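Local coordinates for protein chitinase (Chromobacterium violaceum, PDB 4TXG) that probably hydrolyses the glycosidic bonds of chitin as a family 18 glycoside hydrolase, and is likely also to bind the polysaccharide, at residues L199-T204 / V298-K303; S711-K716 / K740-Q745; Q587-I592 / S630-T635; E124-T129 / V134-V139. All coordinates share one frame; numbering follows the deposited sequence.

Contact 1 (L199-T204 / V298-K303)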
loop_
_atom_site.group_PDB
_atom_site.type_symbol
_atom_site.label_atom_id
_atom_site.label_comp_id
_atom_site.label_asym_id
_atom_site.label_seq_id
_atom_site.Cartn_x
_atom_site.Cartn_y
_atom_site.Cartn_z
ATOM N N LEU A 199 1.199 -8.162 -19.147
ATOM C CA LEU A 199 1.805 -6.952 -18.612
ATOM C C LEU A 199 2.345 -6.104 -19.780
ATOM O O LEU A 199 3.068 -6.613 -20.631
ATOM C CB LEU A 199 2.911 -7.343 -17.622
ATOM C CG LEU A 199 3.537 -6.265 -16.732
ATOM C CD1 LEU A 199 4.194 -6.925 -15.536
ATOM C CD2 LEU A 199 4.557 -5.439 -17.512
ATOM N N SER A 200 2.005 -4.816 -19.827
ATOM C CA SER A 200 2.415 -3.990 -20.968
ATOM C C SER A 200 2.746 -2.554 -20.587
ATOM O O SER A 200 2.092 -1.972 -19.731
ATOM C CB SER A 200 1.309 -3.977 -22.036
ATOM O OG SER A 200 1.659 -3.139 -23.136
ATOM N N VAL A 201 3.755 -1.987 -21.244
ATOM C CA VAL A 201 3.987 -0.546 -21.189
ATOM C C VAL A 201 3.955 0.018 -22.612
ATOM O O VAL A 201 4.541 1.068 -22.879
ATOM C CB VAL A 201 5.348 -0.187 -20.514
ATOM C CG1 VAL A 201 5.321 -0.500 -19.001
ATOM C CG2 VAL A 201 6.506 -0.901 -21.201
ATOM N N ASN A 202 3.266 -0.682 -23.517
ATOM C CA ASN A 202 3.244 -0.312 -24.932
ATOM C C ASN A 202 4.656 -0.164 -25.479
ATOM O O ASN A 202 4.954 0.789 -26.199
ATOM C CB ASN A 202 2.477 0.993 -25.162
ATOM C CG ASN A 202 0.984 0.792 -25.153
ATOM O OD1 ASN A 202 0.402 0.331 -26.138
ATOM N ND2 ASN A 202 0.356 1.133 -24.044
ATOM N N GLU A 203 5.518 -1.103 -25.096
ATOM C CA GLU A 203 6.916 -1.088 -25.506
ATOM C C GLU A 203 7.106 -1.062 -27.029
ATOM O O GLU A 203 8.145 -0.617 -27.509
ATOM C CB GLU A 203 7.644 -2.296 -24.903
ATOM C CG GLU A 203 6.896 -3.629 -25.035
ATOM C CD GLU A 203 6.151 -4.048 -23.753
ATOM O OE1 GLU A 203 5.192 -3.355 -23.336
ATOM O OE2 GLU A 203 6.522 -5.092 -23.164
ATOM N N THR A 204 6.113 -1.521 -27.789
ATOM C CA THR A 204 6.233 -1.538 -29.243
ATOM C C THR A 204 5.679 -0.281 -29.919
ATOM O O THR A 204 5.787 -0.129 -31.137
ATOM C CB THR A 204 5.517 -2.761 -29.855
ATOM O OG1 THR A 204 4.110 -2.664 -29.608
ATOM C CG2 THR A 204 6.058 -4.049 -29.256
ATOM N N VAL A 298 7.198 -12.557 -15.914
ATOM C CA VAL A 298 8.513 -13.194 -15.941
ATOM C C VAL A 298 9.299 -12.730 -17.173
ATOM O O VAL A 298 10.465 -12.345 -17.069
ATOM C CB VAL A 298 8.397 -14.739 -15.937
ATOM C CG1 VAL A 298 9.732 -15.383 -16.268
ATOM C CG2 VAL A 298 7.883 -15.235 -14.581
ATOM N N ALA A 299 8.655 -12.738 -18.335
ATOM C CA ALA A 299 9.346 -12.364 -19.568
ATOM C C ALA A 299 9.758 -10.894 -19.540
ATOM O O ALA A 299 10.822 -10.526 -20.050
ATOM C CB ALA A 299 8.462 -12.641 -20.779
ATOM N N PHE A 300 8.901 -10.060 -18.957
ATOM C CA PHE A 300 9.153 -8.620 -18.868
ATOM C C PHE A 300 10.338 -8.325 -17.954
ATOM O O PHE A 300 11.231 -7.545 -18.306
ATOM C CB PHE A 300 7.897 -7.910 -18.362
ATOM C CG PHE A 300 7.962 -6.412 -18.425
ATOM C CD1 PHE A 300 8.472 -5.676 -17.371
ATOM C CD2 PHE A 300 7.466 -5.742 -19.535
ATOM C CE1 PHE A 300 8.507 -4.275 -17.433
ATOM C CE2 PHE A 300 7.488 -4.355 -19.604
ATOM C CZ PHE A 300 8.002 -3.627 -18.551
ATOM N N LEU A 301 10.349 -8.946 -16.777
ATOM C CA LEU A 301 11.478 -8.793 -15.853
ATOM C C LEU A 301 12.807 -9.203 -16.499
ATOM O O LEU A 301 13.826 -8.519 -16.355
ATOM C CB LEU A 301 11.255 -9.630 -14.595
ATOM C CG LEU A 301 10.041 -9.300 -13.731
ATOM C CD1 LEU A 301 10.137 -9.980 -12.374
ATOM C CD2 LEU A 301 9.848 -7.816 -13.579
ATOM N N ARG A 302 12.789 -10.330 -17.203
ATOM C CA ARG A 302 13.987 -10.824 -17.870
ATOM C C ARG A 302 14.449 -9.889 -18.983
ATOM O O ARG A 302 15.648 -9.705 -19.192
ATOM C CB ARG A 302 13.737 -12.226 -18.433
ATOM C CG ARG A 302 13.771 -13.301 -17.373
ATOM C CD ARG A 302 13.216 -14.618 -17.875
ATOM N NE ARG A 302 13.565 -15.718 -16.980
ATOM C CZ ARG A 302 13.043 -16.939 -17.047
ATOM N NH1 ARG A 302 12.131 -17.232 -17.968
ATOM N NH2 ARG A 302 13.440 -17.877 -16.194
ATOM N N LYS A 303 13.496 -9.301 -19.694
ATOM C CA LYS A 303 13.811 -8.480 -20.861
ATOM C C LYS A 303 14.423 -7.136 -20.495
ATOM O O LYS A 303 15.355 -6.660 -21.163
ATOM C CB LYS A 303 12.552 -8.244 -21.698
ATOM C CG LYS A 303 12.793 -7.446 -22.971
ATOM C CD LYS A 303 11.528 -7.406 -23.814
ATOM C CE LYS A 303 11.769 -6.780 -25.178
ATOM N NZ LYS A 303 10.485 -6.733 -25.947
HETATM O O HOH W 1 7.858 -6.946 -24.280
#
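Phe300, on helix 287-304 at the outside of the GH18 TIM barrel, reaches toward Leu199, Val201 and Glu203, every second residue from the short strand 199-200 into the loop after it. Phe300 CG stands anti to the backbone N (chi1 -171°), which sends the ring out from the helix toward that loop. From CB outward, Phe300 CG already lies 3.7 Å from Leu199 CD2, and that one methyl then serves the whole ring: it sits over the centre of one face, 3.6 Å from the centroid and only 13° off the normal, a clean CH-pi contact. Farther along the rim, CD2 and CE2 meet Glu203 OE2, which lies in the ring plane at the edge, with the carboxylate turned 71° against the ring. CE2 also touches Val201 CG2 at 3.9 Å, again at the edge, and CZ at the tip rests near both valine methyls. One aromatic ring thus takes a methyl on its face and a methyl and a carboxylate oxygen at its rim. Ile250 of barrel strand 247-253 touches Phe300, Val201 and Leu301, so the contact sits directly against the barrel wall.

Both oxygens of the Glu203 carboxylate have partners. The chain bends at chi2, and Glu203 OE1 accepts the backbone N of Val201 at 2.9 Å, nearly along the C-O axis, which ties the turn to itself. Glu203 OE2 receives a hydrogen bond from a water that in turn accepts one from Lys303 NZ at 3.1 Å.

Contact 2 (S711-K716 / K740-Q745). With CS (cesium ion), chain B.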
loop_
_atom_site.group_PDB
_atom_site.type_symbol
_atom_site.label_atom_id
_atom_site.label_comp_id
_atom_site.label_asym_id
_atom_site.label_seq_id
_atom_site.Cartn_x
_atom_site.Cartn_y
_atom_site.Cartn_z
ATOM N N SER A 711 -21.137 -18.685 18.842
ATOM C CA SER A 711 -21.483 -20.099 18.862
ATOM C C SER A 711 -21.475 -20.673 20.272
ATOM O O SER A 711 -21.626 -21.881 20.456
ATOM C CB SER A 711 -20.522 -20.887 17.967
ATOM O OG SER A 711 -20.539 -20.387 16.640
ATOM N N GLY A 712 -21.306 -19.801 21.264
ATOM C CA GLY A 712 -21.311 -20.213 22.656
ATOM C C GLY A 712 -20.006 -20.818 23.149
ATOM O O GLY A 712 -19.980 -21.431 24.215
ATOM N N PHE A 713 -18.932 -20.643 22.376
ATOM C CA PHE A 713 -17.597 -21.166 22.718
ATOM C C PHE A 713 -16.873 -20.350 23.805
ATOM O O PHE A 713 -15.962 -20.852 24.462
ATOM C CB PHE A 713 -16.694 -21.199 21.474
ATOM C CG PHE A 713 -16.953 -22.348 20.536
ATOM C CD1 PHE A 713 -18.138 -22.425 19.816
ATOM C CD2 PHE A 713 -15.979 -23.323 20.328
ATOM C CE1 PHE A 713 -18.372 -23.479 18.938
ATOM C CE2 PHE A 713 -16.206 -24.385 19.450
ATOM C CZ PHE A 713 -17.404 -24.460 18.756
ATOM N N GLY A 714 -17.239 -19.083 23.961
ATOM C CA GLY A 714 -16.576 -18.237 24.941
ATOM C C GLY A 714 -15.228 -17.664 24.517
ATOM O O GLY A 714 -14.395 -17.339 25.364
ATOM N N LEU A 715 -15.015 -17.539 23.210
ATOM C CA LEU A 715 -13.828 -16.867 22.673
ATOM C C LEU A 715 -13.668 -15.483 23.292
ATOM O O LEU A 715 -14.636 -14.730 23.385
ATOM C CB LEU A 715 -13.930 -16.755 21.147
ATOM C CG LEU A 715 -12.794 -16.087 20.363
ATOM C CD1 LEU A 715 -12.679 -16.729 18.987
ATOM C CD2 LEU A 715 -12.993 -14.586 20.221
ATOM N N LYS A 716 -12.456 -15.142 23.718
ATOM C CA LYS A 716 -12.231 -13.823 24.304
ATOM C C LYS A 716 -10.775 -13.390 24.223
ATOM O O LYS A 716 -9.881 -14.199 23.989
ATOM C CB LYS A 716 -12.681 -13.808 25.763
ATOM C CG LYS A 716 -11.814 -14.646 26.683
ATOM C CD LYS A 716 -12.448 -14.746 28.064
ATOM C CE LYS A 716 -11.492 -15.336 29.089
ATOM N NZ LYS A 716 -10.927 -16.645 28.657
ATOM N N LYS A 740 -11.381 -22.226 23.698
ATOM C CA LYS A 740 -11.159 -23.614 24.075
ATOM C C LYS A 740 -12.242 -24.512 23.498
ATOM O O LYS A 740 -13.403 -24.105 23.397
ATOM C CB LYS A 740 -11.153 -23.769 25.600
ATOM C CG LYS A 740 -10.092 -22.976 26.314
ATOM C CD LYS A 740 -10.119 -23.255 27.807
ATOM C CE LYS A 740 -9.083 -22.410 28.532
ATOM N NZ LYS A 740 -9.083 -22.653 29.999
ATOM N N LEU A 741 -11.874 -25.740 23.140
ATOM C CA LEU A 741 -12.893 -26.761 22.953
ATOM C C LEU A 741 -13.653 -26.870 24.269
ATOM O O LEU A 741 -13.047 -26.833 25.342
ATOM C CB LEU A 741 -12.282 -28.112 22.566
ATOM C CG LEU A 741 -11.629 -28.218 21.179
ATOM C CD1 LEU A 741 -10.966 -29.578 20.982
ATOM C CD2 LEU A 741 -12.663 -27.967 20.075
ATOM N N PRO A 742 -14.987 -26.982 24.209
ATOM C CA PRO A 742 -15.736 -27.222 25.449
ATOM C C PRO A 742 -15.227 -28.463 26.125
ATOM O O PRO A 742 -14.749 -29.367 25.437
ATOM C CB PRO A 742 -17.176 -27.449 24.991
ATOM C CG PRO A 742 -17.239 -27.015 23.661
ATOM C CD PRO A 742 -15.865 -26.891 23.041
ATOM N N SER A 743 -15.363 -28.517 27.442
ATOM C CA SER A 743 -14.859 -29.632 28.223
ATOM C C SER A 743 -15.363 -30.969 27.690
ATOM O O SER A 743 -14.662 -31.971 27.782
ATOM C CB SER A 743 -15.248 -29.461 29.694
ATOM O OG SER A 743 -16.660 -29.493 29.867
ATOM N N TRP A 744 -16.563 -30.971 27.108
ATOM C CA TRP A 744 -17.206 -32.210 26.659
ATOM C C TRP A 744 -16.971 -32.531 25.187
ATOM O O TRP A 744 -17.432 -33.568 24.699
ATOM C CB TRP A 744 -18.724 -32.142 26.903
ATOM C CG TRP A 744 -19.393 -31.076 26.055
ATOM C CD1 TRP A 744 -19.811 -31.200 24.758
ATOM C CD2 TRP A 744 -19.698 -29.729 26.447
ATOM N NE1 TRP A 744 -20.358 -30.016 24.321
ATOM C CE2 TRP A 744 -20.303 -29.094 25.340
ATOM C CE3 TRP A 744 -19.536 -29.001 27.637
ATOM C CZ2 TRP A 744 -20.739 -27.766 25.376
ATOM C CZ3 TRP A 744 -19.961 -27.672 27.669
ATOM C CH2 TRP A 744 -20.566 -27.078 26.550
ATOM N N GLN A 745 -16.262 -31.657 24.483
ATOM C CA GLN A 745 -16.172 -31.781 23.037
ATOM C C GLN A 745 -14.737 -31.951 22.543
ATOM O O GLN A 745 -13.911 -31.053 22.687
ATOM C CB GLN A 745 -16.811 -30.563 22.370
ATOM C CG GLN A 745 -16.827 -30.653 20.842
ATOM C CD GLN A 745 -17.547 -29.490 20.199
ATOM O OE1 GLN A 745 -18.197 -28.694 20.878
ATOM N NE2 GLN A 745 -17.447 -29.391 18.878
HETATM CS CS CS B . -21.120 -24.528 21.884
HETATM O O HOH W 2 -19.947 -24.000 24.825
HETATM O O HOH W 3 -13.333 -20.821 25.329
HETATM O O HOH W 4 -15.532 -23.591 25.019
HETATM O O HOH W 5 -20.645 -27.318 21.289
#
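Phe713 meets the 740-745 loop through CE2 and CD2 of its ring: CE2 lies 4.4 Å from Pro742 CD, and CD2 is 4.1 Å from the backbone O of Lys740, both partners lying obliquely to the ring. This is loose van der Waals contact, and no direct hydrogen bond joins the two loops. Water does that work. Two waters donate to Phe713 O; one of them accepts from Lys740 N, the other donates at 2.7 Å to Lys740 O, so a single carbonyl is bridged to both backbone polar atoms of Lys740.

Both loops cross from one sheet of the C-terminal beta sandwich to the other, the first from strand 708-709 to strand 716-719, the second from strand 734-740 to strand 752-758. Past the ring a cesium ion adds a second, indirect bridge. Ser711 O binds it at 3.0 Å, together with two waters, one donating to Gly712 O and the other to Gln745 OE1. CD1 and CE1 of Phe713 also lie 4.2 Å from the ion.

Farther out, the carboxylate of Asp709 accepts from the backbone N of Ser711, Phe713 and Leu715, holding the first loop in its curve. In the second, Gln745 N bonds to Pro742 O at 2.9 Å and closes a type I beta turn.

Contact 3 (Q587-I592 / S630-T635)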
loop_
_atom_site.group_PDB
_atom_site.type_symbol
_atom_site.label_atom_id
_atom_site.label_comp_id
_atom_site.label_asym_id
_atom_site.label_seq_id
_atom_site.Cartn_x
_atom_site.Cartn_y
_atom_site.Cartn_z
ATOM N N GLN A 587 8.435 13.441 12.010
ATOM C CA GLN A 587 7.555 12.799 12.980
ATOM C C GLN A 587 7.196 11.367 12.529
ATOM O O GLN A 587 7.236 10.432 13.323
ATOM C CB GLN A 587 6.292 13.660 13.201
ATOM C CG GLN A 587 5.345 13.108 14.267
ATOM C CD GLN A 587 4.351 14.127 14.823
ATOM O OE1 GLN A 587 4.287 15.277 14.381
ATOM N NE2 GLN A 587 3.558 13.692 15.808
ATOM N N LYS A 588 6.890 11.182 11.247
ATOM C CA LYS A 588 6.578 9.846 10.735
ATOM C C LYS A 588 7.810 8.949 10.734
ATOM O O LYS A 588 7.718 7.750 11.012
ATOM C CB LYS A 588 5.990 9.934 9.329
ATOM C CG LYS A 588 4.573 10.510 9.338
ATOM C CD LYS A 588 3.996 10.611 7.933
ATOM C CE LYS A 588 2.601 11.234 7.964
ATOM N NZ LYS A 588 1.969 11.252 6.601
ATOM N N ALA A 589 8.965 9.540 10.437
ATOM C CA ALA A 589 10.214 8.791 10.424
ATOM C C ALA A 589 10.556 8.276 11.819
ATOM O O ALA A 589 11.063 7.163 11.965
ATOM C CB ALA A 589 11.351 9.652 9.880
ATOM N N ALA A 590 10.282 9.076 12.846
ATOM C CA ALA A 590 10.526 8.627 14.213
ATOM C C ALA A 590 9.646 7.424 14.529
ATOM O O ALA A 590 10.093 6.459 15.155
ATOM C CB ALA A 590 10.271 9.754 15.215
ATOM N N TRP A 591 8.399 7.495 14.072
ATOM C CA TRP A 591 7.414 6.436 14.279
ATOM C C TRP A 591 7.822 5.142 13.559
ATOM O O TRP A 591 7.651 4.046 14.091
ATOM C CB TRP A 591 6.041 6.938 13.815
ATOM C CG TRP A 591 4.922 5.925 13.852
ATOM C CD1 TRP A 591 4.047 5.697 14.869
ATOM C CD2 TRP A 591 4.568 5.020 12.801
ATOM N NE1 TRP A 591 3.158 4.698 14.514
ATOM C CE2 TRP A 591 3.464 4.264 13.251
ATOM C CE3 TRP A 591 5.073 4.785 11.517
ATOM C CZ2 TRP A 591 2.864 3.282 12.465
ATOM C CZ3 TRP A 591 4.475 3.809 10.737
ATOM C CH2 TRP A 591 3.385 3.068 11.217
ATOM N N ILE A 592 8.365 5.283 12.352
ATOM C CA ILE A 592 8.894 4.154 11.584
ATOM C C ILE A 592 10.008 3.459 12.356
ATOM O O ILE A 592 10.016 2.228 12.504
ATOM C CB ILE A 592 9.449 4.615 10.194
ATOM C CG1 ILE A 592 8.308 5.044 9.264
ATOM C CG2 ILE A 592 10.295 3.520 9.550
ATOM C CD1 ILE A 592 7.450 3.889 8.752
ATOM N N SER A 630 15.949 13.161 1.274
ATOM C CA SER A 630 17.224 13.320 1.966
ATOM C C SER A 630 17.046 13.226 3.478
ATOM O O SER A 630 17.894 12.669 4.186
ATOM C CB SER A 630 17.885 14.652 1.600
ATOM O OG SER A 630 18.295 14.650 0.240
ATOM N N LEU A 631 15.945 13.781 3.971
ATOM C CA LEU A 631 15.638 13.694 5.394
ATOM C C LEU A 631 15.390 12.247 5.791
ATOM O O LEU A 631 15.902 11.785 6.810
ATOM C CB LEU A 631 14.425 14.557 5.748
ATOM C CG LEU A 631 13.904 14.468 7.188
ATOM C CD1 LEU A 631 14.972 14.852 8.199
ATOM C CD2 LEU A 631 12.664 15.362 7.343
ATOM N N LEU A 632 14.606 11.530 4.987
ATOM C CA LEU A 632 14.366 10.111 5.252
ATOM C C LEU A 632 15.683 9.319 5.253
ATOM O O LEU A 632 15.962 8.539 6.171
ATOM C CB LEU A 632 13.404 9.522 4.215
ATOM C CG LEU A 632 11.941 9.938 4.313
ATOM C CD1 LEU A 632 11.179 9.467 3.081
ATOM C CD2 LEU A 632 11.314 9.391 5.585
ATOM N N TYR A 633 16.487 9.518 4.216
ATOM C CA TYR A 633 17.744 8.795 4.097
ATOM C C TYR A 633 18.723 9.123 5.225
ATOM O O TYR A 633 19.372 8.229 5.776
ATOM C CB TYR A 633 18.413 9.073 2.745
ATOM C CG TYR A 633 19.744 8.381 2.656
ATOM C CD1 TYR A 633 19.814 6.998 2.540
ATOM C CD2 TYR A 633 20.931 9.097 2.750
ATOM C CE1 TYR A 633 21.028 6.349 2.499
ATOM C CE2 TYR A 633 22.152 8.457 2.712
ATOM C CZ TYR A 633 22.196 7.084 2.581
ATOM O OH TYR A 633 23.410 6.438 2.544
ATOM N N ASN A 634 18.850 10.402 5.561
ATOM C CA ASN A 634 19.776 10.800 6.620
ATOM C C ASN A 634 19.348 10.235 7.973
ATOM O O ASN A 634 20.179 9.898 8.810
ATOM C CB ASN A 634 19.887 12.325 6.693
ATOM C CG ASN A 634 20.683 12.905 5.533
ATOM O OD1 ASN A 634 21.594 12.258 5.006
ATOM N ND2 ASN A 634 20.341 14.126 5.127
ATOM N N THR A 635 18.042 10.128 8.170
ATOM C CA THR A 635 17.502 9.551 9.391
ATOM C C THR A 635 17.745 8.041 9.445
ATOM O O THR A 635 18.170 7.512 10.469
ATOM C CB THR A 635 16.001 9.838 9.506
ATOM O OG1 THR A 635 15.789 11.256 9.467
ATOM C CG2 THR A 635 15.436 9.268 10.802
#
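Ala589 of helix 582-594 points its CB toward helix 627-636, where Leu632 and Thr635 receive it: a small helix-helix contact in the outer helical layer of the GH18 TIM barrel, made of methyl groups. The two receiving side chains come at the alanine differently. Thr635 aims its own CB at the partner helix, and its CG2 stops 4.2 Å from Ala589 CB. Leu632 leaves its backbone across the line between the helices, but its end comes nearer, the CD2 branch reaching 4.3 Å from Ala589 CB. The alanine keeps the backbones fairly near here, with CA of Ala589 and CA of Leu632 6.8 Å apart.

Ile585, a turn earlier on the alanine's helix, extends the interface by touching Leu631 and Leu632, while Leu632 also reaches Val600 on barrel strand 599-603. The contact therefore packs helix 627-636 against both a helix and a strand of the barrel.

The threonine's methyl faces the alanine while its hydroxyl turns back on its own helix: OG1 is at -57° from the backbone N and CG2 is anti to it. There Thr635 OG1 donates to Leu631 O at 2.7 Å, tilted 30° from the carbonyl plane, while Thr635 N reaches that oxygen from the opposite face.

Contact 4 (E124-T129 / V134-V139)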
loop_
_atom_site.group_PDB
_atom_site.type_symbol
_atom_site.label_atom_id
_atom_site.label_comp_id
_atom_site.label_asym_id
_atom_site.label_seq_id
_atom_site.Cartn_x
_atom_site.Cartn_y
_atom_site.Cartn_z
ATOM N N GLU A 124 10.527 -13.901 7.042
ATOM C CA GLU A 124 9.567 -14.435 7.998
ATOM C C GLU A 124 8.149 -14.491 7.424
ATOM O O GLU A 124 7.647 -13.498 6.910
ATOM C CB GLU A 124 9.576 -13.593 9.278
ATOM C CG GLU A 124 8.521 -14.003 10.300
ATOM C CD GLU A 124 8.507 -13.085 11.515
ATOM O OE1 GLU A 124 9.512 -12.383 11.746
ATOM O OE2 GLU A 124 7.487 -13.054 12.231
ATOM N N ALA A 125 7.534 -15.669 7.514
ATOM C CA ALA A 125 6.140 -15.902 7.121
ATOM C C ALA A 125 5.874 -15.847 5.609
ATOM O O ALA A 125 4.728 -15.988 5.175
ATOM C CB ALA A 125 5.213 -14.913 7.847
ATOM N N LEU A 126 6.908 -15.661 4.799
ATOM C CA LEU A 126 6.693 -15.655 3.346
ATOM C C LEU A 126 6.414 -17.066 2.831
ATOM O O LEU A 126 7.094 -18.028 3.196
ATOM C CB LEU A 126 7.897 -15.057 2.612
ATOM C CG LEU A 126 7.800 -14.913 1.080
ATOM C CD1 LEU A 126 6.777 -13.861 0.671
ATOM C CD2 LEU A 126 9.166 -14.572 0.493
ATOM N N ALA A 127 5.399 -17.190 1.983
ATOM C CA ALA A 127 5.053 -18.484 1.422
ATOM C C ALA A 127 6.016 -18.854 0.301
ATOM O O ALA A 127 6.036 -18.205 -0.740
ATOM C CB ALA A 127 3.624 -18.467 0.906
ATOM N N GLN A 128 6.810 -19.899 0.499
ATOM C CA GLN A 128 7.704 -20.330 -0.571
ATOM C C GLN A 128 7.063 -21.419 -1.418
ATOM O O GLN A 128 6.313 -22.253 -0.920
ATOM C CB GLN A 128 9.041 -20.835 -0.024
ATOM C CG GLN A 128 10.028 -21.199 -1.140
ATOM C CD GLN A 128 11.145 -22.110 -0.689
ATOM O OE1 GLN A 128 11.602 -22.034 0.453
ATOM N NE2 GLN A 128 11.595 -22.986 -1.587
ATOM N N THR A 129 7.370 -21.392 -2.708
ATOM C CA THR A 129 6.976 -22.451 -3.623
ATOM C C THR A 129 7.709 -23.745 -3.272
ATOM O O THR A 129 8.925 -23.852 -3.454
ATOM C CB THR A 129 7.266 -22.046 -5.079
ATOM O OG1 THR A 129 6.548 -20.841 -5.387
ATOM C CG2 THR A 129 6.852 -23.154 -6.039
ATOM N N VAL A 134 14.588 -21.507 -4.404
ATOM C CA VAL A 134 14.468 -20.062 -4.561
ATOM C C VAL A 134 15.681 -19.380 -3.944
ATOM O O VAL A 134 15.979 -19.602 -2.774
ATOM C CB VAL A 134 13.182 -19.560 -3.903
ATOM C CG1 VAL A 134 13.013 -18.062 -4.102
ATOM C CG2 VAL A 134 11.986 -20.333 -4.449
ATOM N N PRO A 135 16.383 -18.546 -4.729
ATOM C CA PRO A 135 17.658 -17.957 -4.291
ATOM C C PRO A 135 17.500 -16.768 -3.336
ATOM O O PRO A 135 17.920 -15.660 -3.657
ATOM C CB PRO A 135 18.301 -17.508 -5.611
ATOM C CG PRO A 135 17.135 -17.188 -6.490
ATOM C CD PRO A 135 16.074 -18.214 -6.134
ATOM N N TYR A 136 16.932 -17.008 -2.159
ATOM C CA TYR A 136 16.676 -15.916 -1.210
ATOM C C TYR A 136 17.940 -15.183 -0.773
ATOM O O TYR A 136 17.897 -13.993 -0.490
ATOM C CB TYR A 136 15.975 -16.437 0.039
ATOM C CG TYR A 136 14.556 -16.876 -0.192
ATOM C CD1 TYR A 136 13.582 -15.966 -0.602
ATOM C CD2 TYR A 136 14.188 -18.198 -0.001
ATOM C CE1 TYR A 136 12.274 -16.373 -0.809
ATOM C CE2 TYR A 136 12.898 -18.606 -0.214
ATOM C CZ TYR A 136 11.947 -17.695 -0.611
ATOM O OH TYR A 136 10.658 -18.131 -0.809
ATOM N N CYS A 137 19.056 -15.897 -0.703
ATOM C CA CYS A 137 20.262 -15.308 -0.137
ATOM C C CYS A 137 20.893 -14.288 -1.079
ATOM O O CYS A 137 21.808 -13.567 -0.694
ATOM C CB CYS A 137 21.261 -16.400 0.243
ATOM S SG CYS A 137 20.803 -17.207 1.809
ATOM N N ALA A 138 20.368 -14.200 -2.294
ATOM C CA ALA A 138 20.796 -13.168 -3.235
ATOM C C ALA A 138 20.307 -11.771 -2.825
ATOM O O ALA A 138 20.917 -10.765 -3.194
ATOM C CB ALA A 138 20.307 -13.507 -4.652
ATOM N N VAL A 139 19.217 -11.716 -2.061
ATOM C CA VAL A 139 18.560 -10.451 -1.719
ATOM C C VAL A 139 18.365 -10.320 -0.204
ATOM O O VAL A 139 18.284 -9.209 0.331
ATOM C CB VAL A 139 17.178 -10.334 -2.445
ATOM C CG1 VAL A 139 16.307 -9.220 -1.872
ATOM C CG2 VAL A 139 17.383 -10.123 -3.949
#
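The stretch leading into the first barrel strand, 155-161, doubles back on itself here, and Tyr136, next to the disulfide-bonded Cys137, bridges the bend by reaching across to Leu126 and Gln128. No hydrogen bond links the two sides; most of the contact is the phenol packed among its neighbours. Its OH presses on the aliphatic part of Gln128, 3.1 Å from CG and 3.2 Å from CB, which is tight for oxygen against carbon. The two ring corners flanking CZ have separate partners: Leu126 CD2 comes obliquely to CE1 at 3.8 Å, while Gln128 OE1 lies in the ring plane by CE2 at 3.7 Å. The amide and the ring planes are 72° apart.

Gln128 gets there by holding CG anti to its backbone N (chi1 -176°) and running extended beyond it, past Val134 in the opposite direction. Its NE2 ends 3.9 Å from Val134 CG2 and makes a weak hydrogen bond to Thr129 O. The other valine methyl, CG1, covers one face of the Tyr136 ring near its rim. Outside, Tyr363 meets that ring, and Thr129, Val134 and Pro135 lean on helix 338-360, joining this stretch to the barrel's outer layer. An inverse gamma turn centred on Pro135 brings valine and tyrosine together, with Tyr136 N bonded to Val134 O at 2.8 Å.

Contacts 1 and 4 are the closest pair, with nearest atoms about 10 Å apart and no touch; both adjoin helix 338-360, which touches segment 298-303 of contact 1 and both segments of contact 4. Contact 3 has its centre 34 Å from that of contact 1 and 28 Å from that of contact 4. The side chain of Thr635 in contact 3 is about 12 Å from a bound cesium ion, whereas contact 2 binds one directly. Contact 2, in the C-terminal domain, is centred 53 Å from contact 1. None of the four contains a parallel barrel strand, at whose C-terminal ends GH18 enzymes carry their active site.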